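PDB 6NKI: NRPS from Penicillium fellutanum, which binds NADPH dihydro-nicotinamide-adenine-dinucleotide phosphate through a Rossmann-type domain of the male sterility protein family. Local coordinates for residues L41-D46 with N78-L83; V120-H125 with H285-A290. All coordinates share one frame; numbering follows the deposited sequence.

Each contact uses the C-terminal end of a helix that flanks the parallel Rossmann sheet; the two lie on the same side of the chain's centre, with their own centres about 16 Å apart. Contact 1 joins two chain segments near the sheet edge formed by strand 84-88; contact 2 seats the end of helix 276-288 on the inner strand 122-125. His-289 links them. Its NE2 reaches Asp-46 OD2 over 3.5 Å, a weak hydrogen bond, and its CE1 lies 3.9 Å from Asp-44 OD1. The bound NADPH dihydro-nicotinamide-adenine-dinucleotide phosphate lies about 9 Å from the side chain of Ile-124 in contact 2.

Contact 1: residues L41-D46 with N78-L83; sequences LLVDND and NDYRRL
The last turn of helix 32-43, the connecting helix of a beta-alpha-beta crossover in the Rossmann sheet, brings Leu-42 and Val-43 against Tyr-80 and Leu-83 of the 3-10 segment 78-83. The nearest CA atoms across the two segments, those of Leu-42 and Leu-83, are 7.1 Å apart. Leu-42 does most of the touching. Its CG stands opposite its own carbonyl carbon (chi1 -83°), which carries CD2 to the CD1 side of the tyrosine, 3.3 Å from Tyr-80 CD1; CB of Leu-42 follows along the same side, 3.7 Å from Tyr-80 CE1. The two side chains pass at a slant. Farther out, Val-43 CG1 comes within 3.3 Å of Tyr-80 OH, an apolar neighbour for the hydroxyl. Contact with Leu-83 is looser, Leu-42 CG lying 4.5 Å from Leu-83 CB.

In the fold, helix 32-43 joins the neighbouring parallel strands 22-27 and 47-54, while segment 78-83 leads into strand 84-88 at the sheet edge; Leu-83 already pairs through its backbone with Val-50. No hydrogen bond crosses between the segments; the hydrogen bonds found here lie within each segment. Asp-44, the first residue to leave the helix, forms an Asx turn in which OD2 accepts from Asp-46 N at 2.8 Å, the donor lying 49° out of the carboxylate plane. Within 78-83, Arg-81 N bonds to Asn-78 O at 3.0 Å. Asn-45 also packs on Glu-404 of the second subunit.

Contact 2: residues V120-H125 with H285-A290; sequences VDAIIH and HETLHA
Strand 122-125 and the closing turn of helix 276-288 come nearest at Ala-122 and Thr-287, whose CA atoms are 7.1 Å apart. Around Thr-287 the helix is ending: His-285 O accepts from His-289 N at 2.7 Å and from Leu-288 N at 3.2 Å, so an i+4 and an i+3 bond share one acceptor. His-289 is the first residue to leave helical angles.

Thr-287 carries the contact by dividing its two branches between two strand residues. With OG1 opposite the backbone N (chi1 -171°), the hydroxyl lies 3.8 Å from Ala-122 CB, and CG2 is turned to Ile-124. There the methyl meets the end of the isoleucine at a slant, 3.8 Å from Ile-124 CD1 and 3.9 Å from Ile-124 CG1. The isoleucine's CB does not point at the helix; the CG1-CD1 end of the side chain comes nearer to it. No hydrogen bond links the segments, and the two together bury just 134 Å², counting both sides.

Thr-287 also touches Ala-162 and Thr-164 on the adjoining strand, whereas Ile-123 points away from this helix and packs on Ile-150 and Leu-154 of helix 136-156. Helices thus cover both faces of a central parallel sheet, the three-layer alpha/beta/alpha arrangement of the Rossmann fold.

Contact 1: residues L41-D46 with N78-L83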
ATOM      1  N   LEU A  41      15.626  -0.806   8.009  1.00 96.89           N
ATOM      2  CA  LEU A  41      16.783   0.024   8.364  1.00101.79           C
ATOM      3  C   LEU A  41      18.022  -0.418   7.596  1.00103.43           C
ATOM      4  O   LEU A  41      18.623   0.368   6.865  1.00108.12           O
ATOM      5  CB  LEU A  41      17.048  -0.026   9.869  1.00 91.22           C
ATOM      6  CG  LEU A  41      15.975   0.656  10.696  1.00 84.35           C
ATOM      7  CD1 LEU A  41      16.182   0.329  12.148  1.00 89.56           C
ATOM      8  CD2 LEU A  41      16.000   2.154  10.459  1.00 82.15           C
ATOM      9  N   LEU A  42      18.369  -1.699   7.701  1.00101.86           N
ATOM     10  CA  LEU A  42      19.535  -2.249   7.023  1.00107.50           C
ATOM     11  C   LEU A  42      19.545  -1.960   5.515  1.00112.01           C
ATOM     12  O   LEU A  42      20.623  -1.932   4.909  1.00117.05           O
ATOM     13  CB  LEU A  42      19.599  -3.758   7.286  1.00109.13           C
ATOM     14  CG  LEU A  42      20.234  -4.251   8.598  1.00109.16           C
ATOM     15  CD1 LEU A  42      19.478  -3.804   9.811  1.00112.13           C
ATOM     16  CD2 LEU A  42      20.294  -5.754   8.622  1.00102.79           C
ATOM     17  N   VAL A  43      18.390  -1.735   4.879  1.00107.10           N
ATOM     18  CA  VAL A  43      18.481  -1.456   3.445  1.00105.21           C
ATOM     19  C   VAL A  43      18.673   0.038   3.176  1.00109.53           C
ATOM     20  O   VAL A  43      19.291   0.407   2.170  1.00112.77           O
ATOM     21  CB  VAL A  43      17.277  -2.028   2.656  1.00 97.58           C
ATOM     22  CG1 VAL A  43      17.172  -3.544   2.862  1.00 97.58           C
ATOM     23  CG2 VAL A  43      15.944  -1.300   2.968  1.00 88.20           C
ATOM     24  N   ASP A  44      18.174   0.916   4.047  1.00111.36           N
ATOM     25  CA  ASP A  44      18.435   2.341   3.879  1.00119.09           C
ATOM     26  C   ASP A  44      19.938   2.602   3.875  1.00128.75           C
ATOM     27  O   ASP A  44      20.708   1.935   4.571  1.00125.30           O
ATOM     28  CB  ASP A  44      17.774   3.163   4.990  1.00119.65           C
ATOM     29  CG  ASP A  44      17.956   4.676   4.791  1.00126.10           C
ATOM     30  OD1 ASP A  44      17.188   5.275   4.008  1.00126.32           O
ATOM     31  OD2 ASP A  44      18.890   5.267   5.379  1.00128.63           O
ATOM     32  N   ASN A  45      20.356   3.595   3.085  1.00139.86           N
ATOM     33  CA  ASN A  45      21.782   3.863   2.927  1.00153.25           C
ATOM     34  C   ASN A  45      22.362   4.712   4.051  1.00157.84           C
ATOM     35  O   ASN A  45      23.559   4.597   4.340  1.00163.21           O
ATOM     36  CB  ASN A  45      22.052   4.541   1.579  1.00164.61           C
ATOM     37  CG  ASN A  45      22.096   3.558   0.421  1.00162.18           C
ATOM     38  OD1 ASN A  45      22.726   2.503   0.514  1.00160.80           O
ATOM     39  ND2 ASN A  45      21.429   3.903  -0.680  1.00161.95           N
ATOM     40  N   ASP A  46      21.559   5.573   4.689  1.00159.22           N
ATOM     41  CA  ASP A  46      22.125   6.449   5.715  1.00153.59           C
ATOM     42  C   ASP A  46      22.547   5.682   6.960  1.00147.54           C
ATOM     43  O   ASP A  46      23.537   6.051   7.603  1.00154.18           O
ATOM     44  CB  ASP A  46      21.144   7.558   6.105  1.00152.95           C
ATOM     45  CG  ASP A  46      21.103   8.685   5.098  1.00157.54           C
ATOM     46  OD1 ASP A  46      22.111   8.885   4.382  1.00160.89           O
ATOM     47  OD2 ASP A  46      20.075   9.392   5.045  1.00157.72           O
ATOM     48  N   ASN A  78      23.024 -13.201   4.842  1.00110.30           N
ATOM     49  CA  ASN A  78      24.173 -13.192   5.744  1.00117.29           C
ATOM     50  C   ASN A  78      25.005 -11.926   5.586  1.00116.38           C
ATOM     51  O   ASN A  78      25.698 -11.534   6.528  1.00117.12           O
ATOM     52  CB  ASN A  78      25.054 -14.442   5.557  1.00125.86           C
ATOM     53  CG  ASN A  78      25.783 -14.480   4.210  1.00135.43           C
ATOM     54  OD1 ASN A  78      25.675 -13.567   3.392  1.00137.56           O
ATOM     55  ND2 ASN A  78      26.559 -15.541   3.995  1.00139.70           N
ATOM     56  N   ASP A  79      24.941 -11.276   4.422  1.00117.85           N
ATOM     57  CA  ASP A  79      25.592  -9.986   4.219  1.00120.31           C
ATOM     58  C   ASP A  79      25.229  -8.977   5.296  1.00112.18           C
ATOM     59  O   ASP A  79      25.980  -8.020   5.517  1.00111.27           O
ATOM     60  CB  ASP A  79      25.221  -9.447   2.830  1.00128.30           C
ATOM     61  CG  ASP A  79      25.784  -8.066   2.568  1.00142.55           C
ATOM     62  OD1 ASP A  79      27.025  -7.937   2.482  1.00154.69           O
ATOM     63  OD2 ASP A  79      24.984  -7.112   2.430  1.00139.86           O
ATOM     64  N   TYR A  80      24.096  -9.171   5.961  1.00107.91           N
ATOM     65  CA  TYR A  80      23.593  -8.195   6.906  1.00105.48           C
ATOM     66  C   TYR A  80      24.207  -8.331   8.288  1.00103.51           C
ATOM     67  O   TYR A  80      23.917  -7.497   9.151  1.00101.02           O
ATOM     68  CB  TYR A  80      22.069  -8.296   7.024  1.00106.81           C
ATOM     69  CG  TYR A  80      21.284  -7.766   5.839  1.00109.53           C
ATOM     70  CD1 TYR A  80      21.306  -6.412   5.525  1.00110.86           C
ATOM     71  CD2 TYR A  80      20.442  -8.591   5.100  1.00107.36           C
ATOM     72  CE1 TYR A  80      20.575  -5.903   4.466  1.00108.36           C
ATOM     73  CE2 TYR A  80      19.690  -8.086   4.043  1.00104.84           C
ATOM     74  CZ  TYR A  80      19.767  -6.741   3.737  1.00106.44           C
ATOM     75  OH  TYR A  80      19.038  -6.206   2.708  1.00105.42           O
ATOM     76  N   ARG A  81      25.017  -9.363   8.535  1.00105.50           N
ATOM     77  CA  ARG A  81      25.701  -9.434   9.817  1.00108.17           C
ATOM     78  C   ARG A  81      26.583  -8.211  10.043  1.00108.75           C
ATOM     79  O   ARG A  81      26.684  -7.724  11.174  1.00107.80           O
ATOM     80  CB  ARG A  81      26.538 -10.711   9.918  1.00114.49           C
ATOM     81  CG  ARG A  81      25.739 -11.998  10.058  1.00117.90           C
ATOM     82  CD  ARG A  81      26.658 -13.198  10.360  1.00126.51           C
ATOM     83  NE  ARG A  81      25.909 -14.442  10.571  1.00132.47           N
ATOM     84  CZ  ARG A  81      25.711 -15.372   9.638  1.00132.96           C
ATOM     85  NH1 ARG A  81      26.232 -15.222   8.428  1.00132.78           N
ATOM     86  NH2 ARG A  81      25.009 -16.460   9.923  1.00134.18           N
ATOM     87  N   ARG A  82      27.204  -7.679   8.980  1.00107.80           N
ATOM     88  CA  ARG A  82      28.238  -6.659   9.161  1.00111.88           C
ATOM     89  C   ARG A  82      27.683  -5.304   9.587  1.00104.72           C
ATOM     90  O   ARG A  82      28.472  -4.391   9.860  1.00 98.92           O
ATOM     91  CB  ARG A  82      29.052  -6.478   7.881  1.00117.87           C
ATOM     92  CG  ARG A  82      28.289  -5.797   6.758  1.00120.17           C
ATOM     93  CD  ARG A  82      29.185  -5.639   5.558  1.00124.58           C
ATOM     94  NE  ARG A  82      29.446  -6.918   4.919  1.00128.99           N
ATOM     95  CZ  ARG A  82      30.488  -7.151   4.134  1.00136.46           C
ATOM     96  NH1 ARG A  82      31.391  -6.206   3.936  1.00143.00           N
ATOM     97  NH2 ARG A  82      30.653  -8.340   3.582  1.00138.85           N
ATOM     98  N   LEU A  83      26.359  -5.150   9.642  1.00104.33           N
ATOM     99  CA  LEU A  83      25.711  -3.909  10.051  1.00107.38           C
ATOM    100  C   LEU A  83      25.071  -3.995  11.428  1.00106.75           C
ATOM    101  O   LEU A  83      24.514  -3.002  11.914  1.00 99.79           O
ATOM    102  CB  LEU A  83      24.638  -3.503   9.027  1.00108.28           C
ATOM    103  CG  LEU A  83      24.959  -2.534   7.894  1.00110.09           C
ATOM    104  CD1 LEU A  83      25.228  -1.195   8.508  1.00112.93           C
ATOM    105  CD2 LEU A  83      26.143  -2.982   7.052  1.00112.53           C
TER

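Contact 2: residues V120-H125 with H285-A290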
ATOM      1  N   VAL A 120      24.861   7.527  19.155  1.00144.10           N
ATOM      2  CA  VAL A 120      23.573   6.958  18.762  1.00134.05           C
ATOM      3  C   VAL A 120      22.714   8.070  18.175  1.00126.73           C
ATOM      4  O   VAL A 120      22.456   9.080  18.841  1.00126.26           O
ATOM      5  CB  VAL A 120      22.855   6.283  19.943  1.00133.37           C
ATOM      6  CG1 VAL A 120      21.467   5.841  19.527  1.00130.23           C
ATOM      7  CG2 VAL A 120      23.658   5.097  20.436  1.00133.71           C
ATOM      8  N   ASP A 121      22.258   7.870  16.934  1.00119.06           N
ATOM      9  CA  ASP A 121      21.533   8.906  16.212  1.00112.68           C
ATOM     10  C   ASP A 121      20.020   8.838  16.408  1.00104.97           C
ATOM     11  O   ASP A 121      19.345   9.864  16.245  1.00 97.25           O
ATOM     12  CB  ASP A 121      21.870   8.840  14.711  1.00110.98           C
ATOM     13  CG  ASP A 121      23.262   9.400  14.383  1.00116.15           C
ATOM     14  OD1 ASP A 121      23.712  10.357  15.056  1.00120.07           O
ATOM     15  OD2 ASP A 121      23.901   8.877  13.440  1.00115.76           O
ATOM     16  N   ALA A 122      19.470   7.676  16.753  1.00104.19           N
ATOM     17  CA  ALA A 122      18.016   7.541  16.889  1.00103.79           C
ATOM     18  C   ALA A 122      17.687   6.212  17.536  1.00 89.59           C
ATOM     19  O   ALA A 122      18.452   5.248  17.437  1.00 89.24           O
ATOM     20  CB  ALA A 122      17.295   7.643  15.539  1.00 88.59           C
ATOM     21  N   ILE A 123      16.562   6.163  18.223  1.00102.66           N
ATOM     22  CA  ILE A 123      16.144   4.886  18.773  1.00103.47           C
ATOM     23  C   ILE A 123      14.669   4.679  18.497  1.00 98.83           C
ATOM     24  O   ILE A 123      13.875   5.625  18.470  1.00 94.50           O
ATOM     25  CB  ILE A 123      16.436   4.749  20.282  1.00121.15           C
ATOM     26  CG1 ILE A 123      15.665   5.776  21.084  1.00126.82           C
ATOM     27  CG2 ILE A 123      17.930   4.906  20.588  1.00131.97           C
ATOM     28  CD1 ILE A 123      15.964   5.668  22.542  1.00136.08           C
ATOM     29  N   ILE A 124      14.320   3.423  18.256  1.00 98.19           N
ATOM     30  CA  ILE A 124      12.935   3.002  18.095  1.00 96.27           C
ATOM     31  C   ILE A 124      12.635   2.015  19.209  1.00 80.52           C
ATOM     32  O   ILE A 124      13.253   0.943  19.282  1.00 80.30           O
ATOM     33  CB  ILE A 124      12.682   2.360  16.721  1.00 89.67           C
ATOM     34  CG1 ILE A 124      12.905   3.365  15.592  1.00 94.30           C
ATOM     35  CG2 ILE A 124      11.283   1.838  16.670  1.00 75.00           C
ATOM     36  CD1 ILE A 124      14.307   3.376  15.035  1.00100.43           C
ATOM     37  N   HIS A 125      11.708   2.368  20.072  1.00 95.41           N
ATOM     38  CA  HIS A 125      11.332   1.471  21.150  1.00103.26           C
ATOM     39  C   HIS A 125      10.111   0.685  20.682  1.00 94.61           C
ATOM     40  O   HIS A 125       8.973   1.141  20.807  1.00 80.03           O
ATOM     41  CB  HIS A 125      11.115   2.236  22.459  1.00114.79           C
ATOM     42  CG  HIS A 125      10.785   1.354  23.616  1.00116.29           C
ATOM     43  ND1 HIS A 125       9.504   1.203  24.093  1.00118.99           N
ATOM     44  CD2 HIS A 125      11.557   0.519  24.348  1.00120.96           C
ATOM     45  CE1 HIS A 125       9.505   0.351  25.104  1.00121.10           C
ATOM     46  NE2 HIS A 125      10.741  -0.078  25.281  1.00122.75           N
ATOM     47  N   HIS A 285      10.491   6.347   8.283  1.00 81.04           N
ATOM     48  CA  HIS A 285      10.473   7.722   7.727  1.00 81.27           C
ATOM     49  C   HIS A 285      10.281   8.731   8.855  1.00 79.18           C
ATOM     50  O   HIS A 285      10.964   9.753   8.852  1.00 79.11           O
ATOM     51  CB  HIS A 285       9.367   7.875   6.685  1.00 75.12           C
ATOM     52  CG  HIS A 285       9.074   9.294   6.343  1.00 76.07           C
ATOM     53  ND1 HIS A 285       9.752   9.963   5.355  1.00 78.04           N
ATOM     54  CD2 HIS A 285       8.188  10.169   6.854  1.00 77.12           C
ATOM     55  CE1 HIS A 285       9.289  11.186   5.264  1.00 80.19           C
ATOM     56  NE2 HIS A 285       8.336  11.340   6.175  1.00 79.66           N
ATOM     57  N   GLU A 286       9.385   8.430   9.787  1.00 80.43           N
ATOM     58  CA  GLU A 286       9.093   9.355  10.908  1.00 91.56           C
ATOM     59  C   GLU A 286      10.341   9.550  11.771  1.00 90.45           C
ATOM     60  O   GLU A 286      10.570  10.675  12.211  1.00 98.68           O
ATOM     61  CB  GLU A 286       7.922   8.833  11.734  1.00 97.51           C
ATOM     62  CG  GLU A 286       6.587   9.211  11.139  1.00103.89           C
ATOM     63  CD  GLU A 286       6.565  10.630  10.608  1.00112.46           C
ATOM     64  OE1 GLU A 286       7.371  11.431  11.083  1.00115.86           O
ATOM     65  OE2 GLU A 286       5.749  10.922   9.719  1.00110.96           O
ATOM     66  N   THR A 287      11.118   8.497  12.007  1.00 86.91           N
ATOM     67  CA  THR A 287      12.313   8.673  12.865  1.00 95.50           C
ATOM     68  C   THR A 287      13.549   9.053  12.045  1.00106.15           C
ATOM     69  O   THR A 287      14.581   9.282  12.668  1.00116.24           O
ATOM     70  CB  THR A 287      12.596   7.427  13.710  1.00 88.49           C
ATOM     71  OG1 THR A 287      13.617   7.757  14.644  1.00 91.55           O
ATOM     72  CG2 THR A 287      12.985   6.219  12.890  1.00 79.56           C
ATOM     73  N   LEU A 288      13.478   9.100  10.715  1.00103.04           N
ATOM     74  CA  LEU A 288      14.730   9.427   9.984  1.00107.68           C
ATOM     75  C   LEU A 288      14.603  10.605   9.020  1.00112.76           C
ATOM     76  O   LEU A 288      15.613  11.266   8.806  1.00115.44           O
ATOM     77  CB  LEU A 288      15.197   8.200   9.202  1.00105.24           C
ATOM     78  CG  LEU A 288      15.966   7.155   9.995  1.00105.73           C
ATOM     79  CD1 LEU A 288      16.752   6.263   9.053  1.00 95.09           C
ATOM     80  CD2 LEU A 288      16.895   7.817  10.989  1.00117.44           C
ATOM     81  N   HIS A 289      13.461  10.799   8.370  1.00109.82           N
ATOM     82  CA  HIS A 289      13.436  11.874   7.342  1.00106.36           C
ATOM     83  C   HIS A 289      12.260  12.835   7.496  1.00110.64           C
ATOM     84  O   HIS A 289      11.920  13.469   6.504  1.00105.58           O
ATOM     85  CB  HIS A 289      13.445  11.260   5.942  1.00 94.55           C
ATOM     86  CG  HIS A 289      14.657  10.454   5.630  1.00 91.34           C
ATOM     87  ND1 HIS A 289      14.666   9.086   5.688  1.00 87.71           N
ATOM     88  CD2 HIS A 289      15.895  10.819   5.247  1.00 94.81           C
ATOM     89  CE1 HIS A 289      15.854   8.638   5.352  1.00 91.15           C
ATOM     90  NE2 HIS A 289      16.623   9.678   5.077  1.00 93.68           N
ATOM     91  N   ALA A 290      11.631  12.925   8.660  1.00126.40           N
ATOM     92  CA  ALA A 290      10.498  13.871   8.725  1.00145.36           C
ATOM     93  C   ALA A 290      10.809  14.984   9.721  1.00172.07           C
ATOM     94  O   ALA A 290      11.060  14.675  10.894  1.00174.28           O
ATOM     95  CB  ALA A 290       9.241  13.143   9.101  1.00141.33           C
TER